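Local structure of dachshund homolog 1 (Homo sapiens, 1L8R) at residues 28-32 against 74-78; 37-41 against 94-99; 57-62 against 83-87. The protein regulates organogenesis as a transcription factor working with SIX and EYA proteins, here represented by its DACHbox-N domain with a winged-helix-like DNA-binding motif. The contacts are given in a common frame with arbitrary orientation. Numbering follows the deposited sequence.

Contact 1: residues 28-32 against 74-78; sequences ICLPQ and GAIQP
Residues 28-32 run from the end of a strand straight into the first turn of a helix, with C29 (phi -68°, psi 111°) as N-cap: its t rotamer brings SG back to accept a weak, 3.6 Å hydrogen bond from Q32 N. Against this corner lies the loop 74-78, closest at Q32 and A75, CA atoms 5.5 Å apart. G74, at phi 84°, closes helix 64-73 with a Schellman motif. A75 has the largest share of the contact; its CB lies 4.2 Å from C29 SG and 3.7 Å from Q32 OE1, its O 3.5 Å from Q32 CB. I76, extended and with chi1 p, places CG2 3.9 Å from C29 SG and 4.1 Å from P31 CB. No hydrogen bond joins the segments; C29, P31 and I76 meet through apolar side chains, and Q32 touches A75 by van der Waals contact. Q32 OE1 accepts a hydrogen bond from A18 N of strand 15-22; A75 and I76 also pack on L70, so the loop fastens helix 64-73 to the junction of strand 25-29 and helix 30-37.

Contact 2: residues 37-41 against 94-99; sequences FLKHL and LYNDCT
The end of helix 30-37 and the loop after it pack against the last turns of helix 88-99, mainly through apolar side chains and without a hydrogen bond between them. F37 comes first: its O sits 3.6 Å from Y95 CE2, near the plane of the ring at its edge, and its CB is 3.9 Å from the same CE2, while the phenyl group leads away. L38, where helical phi/psi is lost, is the buried centre, its CA 7.5 Å from that of Y95. With chi1 m and chi2 t, it sets CD2 3.6 Å from Y95 CD2 and 3.9 Å from C98 CB, and CD1 4.2 Å from L94 CD2. The chain then loops round to L41 (m, t), whose CD1 meets T99 CG2 at 3.4 Å and Y95 OH at 3.7 Å. T99 OG1 donates to Y95 O at 2.8 Å. R13 makes a cation-pi contact with Y95 and touches F37, while L94 packs on V48 and L52 and D97 bridges to R54, tying helix 88-99 to helix 45-54.

Contact 3: residues 57-62 against 83-87; sequences ITPVVC and CKLIS
C62 SG (chi1 m) overlaps L85 and C83, lying 3.5 Å from L85 CG and 3.7 Å from C83 CB. The backbones form a short antiparallel ladder. V60 and L85 are a hydrogen-bonded pair, CA atoms 5.0 Å apart, with V60 N to L85 O at 2.8 Å and L85 N to V60 O at 2.9 Å; V61 and K84 make the next, non-hydrogen-bonded pair, CA atoms 4.8 Å apart. C62 N to C83 O, 2.9 Å, continues the ladder, and a water bridges its end, donating to C62 O and accepting from C83 N. V60 and L85 share one face, CB to CB 4.3 Å. At the other end I86 CG2 meets P59 CB at 3.5 Å and I57 CG2 at 4.4 Å. The sheet belongs to the DACHbox-N domain, which contains a DNA-binding motif like that of forkhead/winged-helix domains. Strand 60-61 is outermost in it, with 84-87 between it and 25-29; V60 and L85 rest on L27, C62 meets helix 64-73, and I57 and P59 pack on L52 of helix 45-54.

How the contacts relate
Contacts 1 and 3, centres about 12 Å apart, both reach one antiparallel sheet, contact 1 through strand 25-29 alone; strand 84-87 lies beside it, with probable hydrogen bonds from I28 N to I86 O and L30 N to K84 O. Contact 2 is more peripheral, its centre about 16 Å from that of contact 1 and 17 Å from that of contact 3, yet L30 packs on L94, and strand 84-87 runs directly into helix 88-99. Along the chain contact 1 crosses both others, and contact 3 falls wholly between the two segments of contact 2. All six segments thus belong to one DACHbox-N domain, whose sheet and helices include a winged-helix-like DNA-binding motif.

Contact 1: residues 28-32 against 74-78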
loop_
_atom_site.group_PDB
_atom_site.type_symbol
_atom_site.label_atom_id
_atom_site.label_comp_id
_atom_site.label_asym_id
_atom_site.label_seq_id
_atom_site.Cartn_x
_atom_site.Cartn_y
_atom_site.Cartn_z
ATOM N N ILE A 28 -1.314 -3.814 -3.179
ATOM C CA ILE A 28 -0.936 -2.510 -3.680
ATOM C C ILE A 28 -0.082 -1.763 -2.664
ATOM O O ILE A 28 -0.037 -2.110 -1.470
ATOM C CB ILE A 28 -2.176 -1.657 -4.099
ATOM C CG1 ILE A 28 -3.117 -1.437 -2.915
ATOM C CG2 ILE A 28 -2.929 -2.380 -5.221
ATOM C CD1 ILE A 28 -3.956 -2.632 -2.579
ATOM N N CYS A 29 0.615 -0.750 -3.158
ATOM C CA CYS A 29 1.500 0.067 -2.341
ATOM C C CYS A 29 0.699 0.895 -1.335
ATOM O O CYS A 29 -0.024 1.817 -1.712
ATOM C CB CYS A 29 2.317 0.965 -3.256
ATOM S SG CYS A 29 3.365 2.110 -2.394
ATOM N N LEU A 30 0.823 0.555 -0.058
ATOM C CA LEU A 30 0.082 1.247 0.996
ATOM C C LEU A 30 0.341 2.752 1.109
ATOM O O LEU A 30 -0.609 3.544 1.131
ATOM C CB LEU A 30 0.336 0.576 2.348
ATOM C CG LEU A 30 -0.347 1.218 3.564
ATOM C CD1 LEU A 30 -1.850 1.307 3.330
ATOM C CD2 LEU A 30 -0.039 0.393 4.808
ATOM N N PRO A 31 1.615 3.174 1.186
ATOM C CA PRO A 31 1.889 4.613 1.292
ATOM C C PRO A 31 1.318 5.403 0.122
ATOM O O PRO A 31 0.843 6.530 0.295
ATOM C CB PRO A 31 3.413 4.677 1.340
ATOM C CG PRO A 31 3.781 3.391 1.991
ATOM C CD PRO A 31 2.864 2.398 1.313
ATOM N N GLN A 32 1.366 4.813 -1.069
ATOM C CA GLN A 32 0.845 5.477 -2.259
ATOM C C GLN A 32 -0.666 5.634 -2.158
ATOM O O GLN A 32 -1.195 6.717 -2.423
ATOM C CB GLN A 32 1.204 4.686 -3.521
ATOM C CG GLN A 32 0.674 5.294 -4.814
ATOM C CD GLN A 32 1.159 4.546 -6.041
ATOM O OE1 GLN A 32 1.224 3.318 -6.040
ATOM N NE2 GLN A 32 1.487 5.281 -7.098
ATOM N N GLY A 74 7.941 6.412 -8.488
ATOM C CA GLY A 74 7.394 7.574 -7.818
ATOM C C GLY A 74 6.283 7.198 -6.853
ATOM O O GLY A 74 5.619 8.078 -6.301
ATOM N N ALA A 75 6.070 5.894 -6.655
ATOM C CA ALA A 75 5.035 5.404 -5.746
ATOM C C ALA A 75 5.348 5.812 -4.312
ATOM O O ALA A 75 4.443 6.083 -3.519
ATOM C CB ALA A 75 4.911 3.890 -5.853
ATOM N N ILE A 76 6.635 5.812 -3.978
ATOM C CA ILE A 76 7.107 6.247 -2.664
ATOM C C ILE A 76 8.217 7.267 -2.930
ATOM O O ILE A 76 8.806 7.288 -4.020
ATOM C CB ILE A 76 7.662 5.071 -1.813
ATOM C CG1 ILE A 76 8.707 4.285 -2.615
ATOM C CG2 ILE A 76 6.512 4.177 -1.353
ATOM C CD1 ILE A 76 9.407 3.187 -1.804
ATOM N N GLN A 77 8.494 8.115 -1.945
ATOM C CA GLN A 77 9.509 9.152 -2.085
ATOM C C GLN A 77 10.943 8.625 -2.116
ATOM O O GLN A 77 11.242 7.568 -1.564
ATOM C CB GLN A 77 9.341 10.187 -0.973
ATOM C CG GLN A 77 8.087 11.033 -1.130
ATOM C CD GLN A 77 8.109 11.867 -2.401
ATOM O OE1 GLN A 77 8.917 12.787 -2.541
ATOM N NE2 GLN A 77 7.221 11.544 -3.338
ATOM N N PRO A 78 11.852 9.371 -2.768
ATOM C CA PRO A 78 13.268 9.014 -2.903
ATOM C C PRO A 78 14.009 8.619 -1.629
ATOM O O PRO A 78 14.903 7.776 -1.675
ATOM C CB PRO A 78 13.870 10.256 -3.553
ATOM C CG PRO A 78 12.760 10.738 -4.411
ATOM C CD PRO A 78 11.568 10.627 -3.486
#

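Contact 2: residues 37-41 against 94-99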
loop_
_atom_site.group_PDB
_atom_site.type_symbol
_atom_site.label_atom_id
_atom_site.label_comp_id
_atom_site.label_asym_id
_atom_site.label_seq_id
_atom_site.Cartn_x
_atom_site.Cartn_y
_atom_site.Cartn_z
ATOM N N PHE A 37 -5.727 8.801 -1.094
ATOM C CA PHE A 37 -7.065 8.826 -0.517
ATOM C C PHE A 37 -7.259 9.151 0.961
ATOM O O PHE A 37 -8.382 9.437 1.380
ATOM C CB PHE A 37 -7.741 7.490 -0.825
ATOM C CG PHE A 37 -7.730 7.132 -2.281
ATOM C CD1 PHE A 37 -8.478 7.868 -3.196
ATOM C CD2 PHE A 37 -6.954 6.075 -2.744
ATOM C CE1 PHE A 37 -8.451 7.555 -4.556
ATOM C CE2 PHE A 37 -6.919 5.755 -4.100
ATOM C CZ PHE A 37 -7.670 6.497 -5.008
ATOM N N LEU A 38 -6.197 9.110 1.756
ATOM C CA LEU A 38 -6.331 9.382 3.184
ATOM C C LEU A 38 -5.387 10.465 3.689
ATOM O O LEU A 38 -5.250 10.660 4.893
ATOM C CB LEU A 38 -6.098 8.095 3.979
ATOM C CG LEU A 38 -7.065 6.928 3.740
ATOM C CD1 LEU A 38 -6.540 5.681 4.438
ATOM C CD2 LEU A 38 -8.454 7.288 4.251
ATOM N N LYS A 39 -4.748 11.170 2.762
ATOM C CA LYS A 39 -3.805 12.234 3.099
ATOM C C LYS A 39 -4.306 13.157 4.211
ATOM O O LYS A 39 -3.566 13.480 5.141
ATOM C CB LYS A 39 -3.479 13.051 1.849
ATOM N N HIS A 40 -5.561 13.580 4.111
ATOM C CA HIS A 40 -6.137 14.475 5.108
ATOM C C HIS A 40 -7.172 13.775 5.981
ATOM O O HIS A 40 -7.272 14.048 7.178
ATOM C CB HIS A 40 -6.767 15.679 4.419
ATOM N N LEU A 41 -7.936 12.871 5.377
ATOM C CA LEU A 41 -8.975 12.137 6.091
ATOM C C LEU A 41 -8.502 11.544 7.414
ATOM O O LEU A 41 -9.311 11.266 8.299
ATOM C CB LEU A 41 -9.540 11.027 5.202
ATOM C CG LEU A 41 -10.256 11.484 3.928
ATOM C CD1 LEU A 41 -10.769 10.274 3.163
ATOM C CD2 LEU A 41 -11.407 12.414 4.293
ATOM N N LEU A 94 -9.674 -0.630 5.542
ATOM C CA LEU A 94 -8.955 0.429 6.240
ATOM C C LEU A 94 -9.610 1.772 5.930
ATOM O O LEU A 94 -9.866 2.574 6.826
ATOM C CB LEU A 94 -7.492 0.463 5.793
ATOM C CG LEU A 94 -6.722 1.719 6.201
ATOM C CD1 LEU A 94 -6.551 1.736 7.720
ATOM C CD2 LEU A 94 -5.377 1.749 5.501
ATOM N N TYR A 95 -9.886 2.008 4.654
ATOM C CA TYR A 95 -10.500 3.254 4.235
ATOM C C TYR A 95 -11.847 3.462 4.922
ATOM O O TYR A 95 -12.133 4.549 5.421
ATOM C CB TYR A 95 -10.659 3.277 2.710
ATOM C CG TYR A 95 -11.235 4.574 2.190
ATOM C CD1 TYR A 95 -12.614 4.778 2.152
ATOM C CD2 TYR A 95 -10.403 5.617 1.780
ATOM C CE1 TYR A 95 -13.147 5.987 1.720
ATOM C CE2 TYR A 95 -10.926 6.829 1.345
ATOM C CZ TYR A 95 -12.302 7.007 1.320
ATOM O OH TYR A 95 -12.831 8.205 0.901
ATOM N N ASN A 96 -12.670 2.420 4.958
ATOM C CA ASN A 96 -13.975 2.527 5.598
ATOM C C ASN A 96 -13.820 2.856 7.079
ATOM O O ASN A 96 -14.567 3.663 7.627
ATOM C CB ASN A 96 -14.763 1.225 5.423
ATOM C CG ASN A 96 -15.022 0.896 3.962
ATOM O OD1 ASN A 96 -15.014 1.783 3.103
ATOM N ND2 ASN A 96 -15.272 -0.378 3.676
ATOM N N ASP A 97 -12.830 2.242 7.718
ATOM C CA ASP A 97 -12.585 2.462 9.138
ATOM C C ASP A 97 -12.096 3.875 9.456
ATOM O O ASP A 97 -12.302 4.376 10.560
ATOM C CB ASP A 97 -11.574 1.432 9.649
ATOM C CG ASP A 97 -11.384 1.501 11.149
ATOM O OD1 ASP A 97 -12.395 1.434 11.882
ATOM O OD2 ASP A 97 -10.224 1.614 11.597
ATOM N N CYS A 98 -11.454 4.518 8.487
ATOM C CA CYS A 98 -10.939 5.873 8.668
ATOM C C CYS A 98 -11.955 6.957 8.353
ATOM O O CYS A 98 -11.832 8.091 8.822
ATOM C CB CYS A 98 -9.725 6.108 7.767
ATOM S SG CYS A 98 -8.276 5.126 8.166
ATOM N N THR A 99 -12.960 6.613 7.558
ATOM C CA THR A 99 -13.940 7.601 7.134
ATOM C C THR A 99 -15.391 7.394 7.536
ATOM O O THR A 99 -16.128 8.366 7.707
ATOM C CB THR A 99 -13.907 7.733 5.612
ATOM O OG1 THR A 99 -14.150 6.448 5.027
ATOM C CG2 THR A 99 -12.548 8.239 5.155
#

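Contact 3: residues 57-62 against 83-87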
loop_
_atom_site.group_PDB
_atom_site.type_symbol
_atom_site.label_atom_id
_atom_site.label_comp_id
_atom_site.label_asym_id
_atom_site.label_seq_id
_atom_site.Cartn_x
_atom_site.Cartn_y
_atom_site.Cartn_z
ATOM N N ILE A 57 -5.195 -6.684 10.405
ATOM C CA ILE A 57 -4.604 -6.718 9.075
ATOM C C ILE A 57 -3.092 -6.516 9.211
ATOM O O ILE A 57 -2.639 -5.481 9.712
ATOM C CB ILE A 57 -5.172 -5.599 8.174
ATOM C CG1 ILE A 57 -6.678 -5.802 7.976
ATOM C CG2 ILE A 57 -4.454 -5.595 6.833
ATOM C CD1 ILE A 57 -7.374 -4.638 7.278
ATOM N N THR A 58 -2.318 -7.509 8.783
ATOM C CA THR A 58 -0.862 -7.433 8.849
ATOM C C THR A 58 -0.320 -7.234 7.438
ATOM O O THR A 58 -0.360 -8.148 6.615
ATOM C CB THR A 58 -0.253 -8.719 9.439
ATOM O OG1 THR A 58 -0.776 -8.940 10.756
ATOM C CG2 THR A 58 1.261 -8.607 9.517
ATOM N N PRO A 59 0.179 -6.027 7.137
ATOM C CA PRO A 59 0.731 -5.683 5.824
ATOM C C PRO A 59 1.953 -6.497 5.444
ATOM O O PRO A 59 2.751 -6.872 6.306
ATOM C CB PRO A 59 1.081 -4.202 5.972
ATOM C CG PRO A 59 0.096 -3.722 6.974
ATOM C CD PRO A 59 0.103 -4.830 7.992
ATOM N N VAL A 60 2.090 -6.766 4.150
ATOM C CA VAL A 60 3.240 -7.494 3.633
ATOM C C VAL A 60 4.420 -6.529 3.570
ATOM O O VAL A 60 4.273 -5.366 3.197
ATOM C CB VAL A 60 2.960 -8.052 2.217
ATOM C CG1 VAL A 60 4.270 -8.372 1.502
ATOM C CG2 VAL A 60 2.081 -9.295 2.320
ATOM N N VAL A 61 5.600 -7.007 3.949
ATOM C CA VAL A 61 6.781 -6.158 3.911
ATOM C C VAL A 61 7.497 -6.258 2.567
ATOM O O VAL A 61 7.835 -7.354 2.110
ATOM C CB VAL A 61 7.775 -6.522 5.039
ATOM C CG1 VAL A 61 9.053 -5.664 4.915
ATOM C CG2 VAL A 61 7.123 -6.277 6.391
ATOM N N CYS A 62 7.711 -5.110 1.932
ATOM C CA CYS A 62 8.397 -5.049 0.645
ATOM C C CYS A 62 9.849 -5.456 0.775
ATOM O O CYS A 62 10.526 -5.068 1.728
ATOM C CB CYS A 62 8.384 -3.634 0.082
ATOM S SG CYS A 62 6.833 -3.146 -0.651
ATOM N N CYS A 83 8.753 -0.148 2.823
ATOM C CA CYS A 83 7.403 -0.001 2.293
ATOM C C CYS A 83 6.563 -1.233 2.556
ATOM O O CYS A 83 7.072 -2.349 2.563
ATOM C CB CYS A 83 7.436 0.256 0.786
ATOM S SG CYS A 83 5.838 0.807 0.138
ATOM N N LYS A 84 5.269 -1.022 2.773
ATOM C CA LYS A 84 4.349 -2.121 3.020
ATOM C C LYS A 84 3.270 -2.196 1.954
ATOM O O LYS A 84 2.949 -1.198 1.302
ATOM C CB LYS A 84 3.736 -1.991 4.412
ATOM C CG LYS A 84 4.741 -2.335 5.506
ATOM C CD LYS A 84 4.218 -2.032 6.888
ATOM C CE LYS A 84 5.236 -2.437 7.942
ATOM N NZ LYS A 84 4.834 -1.972 9.306
ATOM N N LEU A 85 2.728 -3.400 1.782
ATOM C CA LEU A 85 1.707 -3.672 0.783
ATOM C C LEU A 85 0.487 -4.337 1.415
ATOM O O LEU A 85 0.620 -5.152 2.322
ATOM C CB LEU A 85 2.266 -4.640 -0.268
ATOM C CG LEU A 85 3.589 -4.347 -0.981
ATOM C CD1 LEU A 85 3.954 -5.537 -1.868
ATOM C CD2 LEU A 85 3.473 -3.070 -1.815
ATOM N N ILE A 86 -0.707 -3.990 0.945
ATOM C CA ILE A 86 -1.909 -4.657 1.443
ATOM C C ILE A 86 -2.880 -4.842 0.283
ATOM O O ILE A 86 -2.788 -4.142 -0.718
ATOM C CB ILE A 86 -2.614 -3.899 2.610
ATOM C CG1 ILE A 86 -3.043 -2.500 2.181
ATOM C CG2 ILE A 86 -1.704 -3.884 3.841
ATOM C CD1 ILE A 86 -3.991 -1.845 3.194
ATOM N N SER A 87 -3.788 -5.806 0.404
ATOM C CA SER A 87 -4.747 -6.067 -0.667
ATOM C C SER A 87 -5.723 -4.910 -0.845
ATOM O O SER A 87 -5.938 -4.115 0.070
ATOM C CB SER A 87 -5.516 -7.363 -0.380
ATOM O OG SER A 87 -6.329 -7.244 0.778
HETATM O O HOH W 1 10.312 -2.753 3.319
#